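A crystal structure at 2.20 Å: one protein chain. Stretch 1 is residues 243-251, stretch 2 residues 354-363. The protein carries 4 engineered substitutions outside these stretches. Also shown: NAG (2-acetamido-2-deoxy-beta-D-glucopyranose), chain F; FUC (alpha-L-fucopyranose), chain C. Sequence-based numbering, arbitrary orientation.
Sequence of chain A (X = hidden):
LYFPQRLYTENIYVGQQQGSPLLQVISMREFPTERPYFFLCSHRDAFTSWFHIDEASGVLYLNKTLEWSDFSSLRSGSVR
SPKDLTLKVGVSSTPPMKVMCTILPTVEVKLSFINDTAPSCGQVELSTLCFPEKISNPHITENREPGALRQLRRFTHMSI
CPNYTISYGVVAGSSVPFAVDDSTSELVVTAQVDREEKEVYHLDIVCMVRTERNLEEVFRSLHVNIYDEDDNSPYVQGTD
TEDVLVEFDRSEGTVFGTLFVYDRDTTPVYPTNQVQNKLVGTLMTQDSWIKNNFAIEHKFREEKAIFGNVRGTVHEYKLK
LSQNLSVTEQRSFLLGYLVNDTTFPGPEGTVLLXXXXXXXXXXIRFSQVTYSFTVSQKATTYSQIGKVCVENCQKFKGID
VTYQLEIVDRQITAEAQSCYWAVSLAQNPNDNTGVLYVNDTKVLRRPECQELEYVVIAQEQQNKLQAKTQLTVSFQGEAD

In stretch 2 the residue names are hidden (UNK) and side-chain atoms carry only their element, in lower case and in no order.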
# COMPACT_ATOMS: atom_id res chain seq x y z
N ASP A 243 -1.28 15.31 -10.10
CA ASP A 243 -2.27 14.74 -11.02
C ASP A 243 -2.71 13.38 -10.51
O ASP A 243 -1.89 12.50 -10.24
CB ASP A 243 -1.68 14.61 -12.43
CG ASP A 243 -1.53 15.97 -13.15
OD1 ASP A 243 -1.96 17.01 -12.61
OD2 ASP A 243 -0.98 15.98 -14.27
N VAL A 244 -4.02 13.21 -10.36
CA VAL A 244 -4.60 11.98 -9.84
C VAL A 244 -5.58 11.40 -10.86
O VAL A 244 -6.46 12.11 -11.37
CB VAL A 244 -5.31 12.21 -8.50
CG1 VAL A 244 -6.23 11.03 -8.20
CG2 VAL A 244 -4.28 12.42 -7.39
N LEU A 245 -5.42 10.12 -11.15
CA LEU A 245 -6.33 9.37 -12.00
C LEU A 245 -7.02 8.32 -11.15
O LEU A 245 -6.35 7.55 -10.45
CB LEU A 245 -5.60 8.71 -13.17
CG LEU A 245 -6.51 7.92 -14.14
CD1 LEU A 245 -7.53 8.83 -14.81
CD2 LEU A 245 -5.74 7.10 -15.18
N VAL A 246 -8.35 8.32 -11.18
CA VAL A 246 -9.16 7.27 -10.58
C VAL A 246 -9.81 6.49 -11.71
O VAL A 246 -10.64 7.03 -12.46
CB VAL A 246 -10.24 7.82 -9.64
CG1 VAL A 246 -11.00 6.66 -9.02
CG2 VAL A 246 -9.62 8.72 -8.60
N GLU A 247 -9.47 5.21 -11.82
CA GLU A 247 -9.99 4.36 -12.88
C GLU A 247 -10.27 2.97 -12.32
O GLU A 247 -11.26 2.78 -11.61
CB GLU A 247 -9.02 4.31 -14.07
CG GLU A 247 -9.58 3.55 -15.30
CD GLU A 247 -8.79 3.81 -16.59
OE1 GLU A 247 -7.65 4.33 -16.52
OE2 GLU A 247 -9.32 3.50 -17.68
N PHE A 248 -9.38 2.01 -12.62
CA PHE A 248 -9.63 0.62 -12.26
C PHE A 248 -9.49 0.37 -10.76
O PHE A 248 -10.02 -0.63 -10.27
CB PHE A 248 -8.69 -0.30 -13.04
CG PHE A 248 -8.88 -0.22 -14.52
CD1 PHE A 248 -10.00 -0.76 -15.12
CD2 PHE A 248 -7.95 0.44 -15.31
CE1 PHE A 248 -10.19 -0.67 -16.48
CE2 PHE A 248 -8.14 0.53 -16.68
CZ PHE A 248 -9.26 -0.02 -17.26
N ASP A 249 -8.82 1.25 -10.03
CA ASP A 249 -8.72 1.14 -8.57
C ASP A 249 -9.64 2.19 -7.96
O ASP A 249 -9.33 3.38 -7.98
CB ASP A 249 -7.29 1.35 -8.09
CG ASP A 249 -7.17 1.27 -6.56
OD1 ASP A 249 -8.14 1.60 -5.84
OD2 ASP A 249 -6.09 0.87 -6.08
N ARG A 250 -10.73 1.73 -7.37
CA ARG A 250 -11.69 2.63 -6.75
C ARG A 250 -11.99 2.22 -5.31
O ARG A 250 -13.04 2.59 -4.79
CB ARG A 250 -12.98 2.66 -7.58
CG ARG A 250 -12.78 2.23 -9.02
CD ARG A 250 -14.08 2.29 -9.80
NE ARG A 250 -14.10 3.39 -10.76
CZ ARG A 250 -14.87 4.47 -10.64
NH1 ARG A 250 -15.69 4.62 -9.62
NH2 ARG A 250 -14.83 5.41 -11.58
N SER A 251 -11.11 1.46 -4.67
CA SER A 251 -11.41 0.93 -3.34
C SER A 251 -11.15 1.97 -2.27
O SER A 251 -10.23 2.79 -2.39
CB SER A 251 -10.59 -0.34 -3.05
OG SER A 251 -9.19 -0.13 -3.18
N UNK A 354 -2.91 21.61 -4.63
CA UNK A 354 -3.85 21.32 -5.70
C UNK A 354 -3.78 19.85 -6.07
O UNK A 354 -2.70 19.33 -6.37
c UNK A 354 -3.58 22.16 -6.95
c UNK A 354 -3.57 23.63 -6.70
c UNK A 354 -4.59 24.50 -6.50
n UNK A 354 -4.03 25.74 -6.31
n UNK A 354 -2.41 24.38 -6.63
c UNK A 354 -2.72 25.64 -6.40
N UNK A 355 -4.94 19.20 -6.07
CA UNK A 355 -5.07 17.85 -6.59
C UNK A 355 -5.91 17.94 -7.86
O UNK A 355 -7.07 18.36 -7.81
c UNK A 355 -3.98 17.00 -2.14
c UNK A 355 -5.69 16.91 -5.55
c UNK A 355 -4.76 16.59 -4.40
c UNK A 355 -3.03 15.99 -2.27
c UNK A 355 -3.81 15.58 -4.52
c UNK A 355 -4.83 17.29 -3.20
c UNK A 355 -2.94 15.29 -3.46
N UNK A 356 -5.29 17.61 -8.99
CA UNK A 356 -5.92 17.65 -10.31
C UNK A 356 -6.46 16.25 -10.59
O UNK A 356 -5.72 15.37 -11.03
c UNK A 356 -4.90 18.08 -11.36
o UNK A 356 -6.69 18.30 -12.88
n UNK A 356 -4.65 18.05 -13.76
c UNK A 356 -5.49 18.15 -12.74
N UNK A 357 -7.75 16.04 -10.34
CA UNK A 357 -8.32 14.70 -10.27
C UNK A 357 -9.09 14.39 -11.55
O UNK A 357 -9.99 15.15 -11.95
c UNK A 357 -9.24 14.55 -9.04
c UNK A 357 -9.84 13.14 -9.00
c UNK A 357 -8.49 14.90 -7.76
N UNK A 358 -8.75 13.27 -12.17
CA UNK A 358 -9.53 12.70 -13.27
C UNK A 358 -10.13 11.39 -12.79
O UNK A 358 -9.40 10.47 -12.40
o UNK A 358 -8.34 13.71 -15.11
c UNK A 358 -8.65 12.46 -14.50
c UNK A 358 -9.37 11.58 -15.52
N UNK A 359 -11.46 11.30 -12.80
CA UNK A 359 -12.17 10.06 -12.47
C UNK A 359 -12.83 9.57 -13.75
O UNK A 359 -13.81 10.15 -14.22
c UNK A 359 -13.90 8.93 -11.03
c UNK A 359 -12.51 10.85 -10.10
c UNK A 359 -13.19 10.25 -11.35
N UNK A 360 -12.29 8.48 -14.32
CA UNK A 360 -12.92 7.90 -15.50
C UNK A 360 -13.92 6.83 -15.08
O UNK A 360 -13.77 6.22 -14.02
c UNK A 360 -9.52 7.16 -17.13
c UNK A 360 -11.88 7.27 -16.41
c UNK A 360 -10.89 9.13 -17.73
c UNK A 360 -10.62 8.09 -16.68
N UNK A 361 -14.94 6.61 -15.90
CA UNK A 361 -15.85 5.49 -15.67
C UNK A 361 -15.21 4.17 -16.07
O UNK A 361 -14.32 4.12 -16.92
c UNK A 361 -17.03 5.82 -16.58
c UNK A 361 -16.40 6.54 -17.71
c UNK A 361 -15.31 7.38 -17.10
N UNK A 362 -15.69 3.10 -15.46
CA UNK A 362 -15.18 1.77 -15.77
C UNK A 362 -16.30 0.97 -16.43
O UNK A 362 -17.30 0.63 -15.76
c UNK A 362 -13.36 1.83 -14.05
c UNK A 362 -14.33 -0.37 -14.81
c UNK A 362 -14.63 1.08 -14.52
N UNK A 363 -16.20 0.66 -17.72
CA UNK A 363 -17.22 -0.16 -18.38
C UNK A 363 -17.20 -1.59 -17.84
O UNK A 363 -16.16 -2.10 -17.43
c UNK A 363 -15.07 0.97 -18.62
c UNK A 363 -15.33 0.07 -19.80
c UNK A 363 -16.81 -0.12 -19.85
C1 NAG F . -5.11 18.11 -15.13
C2 NAG F . -4.42 19.26 -15.89
C3 NAG F . -4.81 19.24 -17.37
C4 NAG F . -4.62 17.86 -17.98
C5 NAG F . -5.37 16.83 -17.15
C6 NAG F . -5.20 15.41 -17.65
C7 NAG F . -3.91 21.24 -14.54
C8 NAG F . -4.42 22.55 -14.03
N2 NAG F . -4.76 20.55 -15.31
O3 NAG F . -3.99 20.18 -18.07
O4 NAG F . -5.12 17.84 -19.31
O5 NAG F . -4.87 16.87 -15.80
O6 NAG F . -3.96 14.87 -17.22
O7 NAG F . -2.79 20.83 -14.27
C1 FUC C . -3.76 13.54 -17.75
C2 FUC C . -2.29 13.43 -18.16
C3 FUC C . -1.38 13.58 -16.93
C4 FUC C . -1.75 12.53 -15.87
C5 FUC C . -3.26 12.60 -15.58
C6 FUC C . -3.75 11.45 -14.72
O2 FUC C . -1.97 14.39 -19.17
O3 FUC C . -0.01 13.37 -17.27
O4 FUC C . -1.40 11.23 -16.32
O5 FUC C . -4.06 12.57 -16.78

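Position 354 carries one carbon, then a five-membered ring of three carbons and two nitrogens, an imidazole; it does not reach stretch 1. It is His 354. At 355 one carbon leads to a ring of six carbons with no hydroxyl, and a ring carbon lies 4.3 Å from CG2 of Val 244. This is Phe 355, whose contact is purely apolar.

Position 356 has two carbons, the second bearing one oxygen and one nitrogen. That nitrogen is bonded to C1 of the NAG sugar at 1.4 Å, which makes it a glycosylated amide: Asn 356. Its ND2 still donates a hydrogen bond to OD1 of Asp 243 at 3.1 Å, so the linkage is held against the neighbouring strand, and the glycan continues along the same face, where FUC C6 comes within 3.7 Å of CB of Leu 245.

Position 357 is one carbon carrying two more, a beta-branched chain of three carbons, packed against Val 244 and Val 246: Val 357. Its CG2 lies 4.2 Å from CB of Val 244. At 358 a carbon carries one oxygen and one carbon, and that terminal carbon sits 3.4 Å from CD1 of Leu 245. This is Thr 358, two positions after the glycosylated Asn 356, which completes an N-X-T sequon. Position 359 repeats the three-carbon fork, and one of its two methyl carbons lies 3.8 Å from CB of Val 246; it is Val 359.

Position 360 has four carbons forked at the second; one tip lies 3.5 Å from CD1 of Leu 245, and the backbone O accepts from Arg 250 NH2 at 2.8 Å. The fork gives Leu 360. At 361 three carbons close a ring onto the backbone N, and the CA-to-CB bond points away from stretch 1: Pro 361. Position 362 has one carbon carrying two, one of them 3.4 Å from O of Glu 247 and the other 4.4 Å from CD1 of Phe 248; it is Val 362. Position 363 again closes three carbons onto N, with no contact: Pro 363.

The contact is a parallel ladder. Val 244 N to Asn 356 O (2.8 Å), Thr 358 N to Val 244 O (2.7 Å), Val 246 N to Thr 358 O (2.7 Å) and Leu 360 N to Val 246 O (2.9 Å) make Val 244 and Val 246 each bond through both N and O. Side chains alternate: buried valines fill one face, while Asp 243, Asn 356, Leu 245 and Thr 358 share the sugar-bearing face. Beyond the strands, Arg 250 clamps the Leu 360 carbonyl and Val 362 packs beside it.

Stretch 2, residues 354-363: HFNVTVLPVP
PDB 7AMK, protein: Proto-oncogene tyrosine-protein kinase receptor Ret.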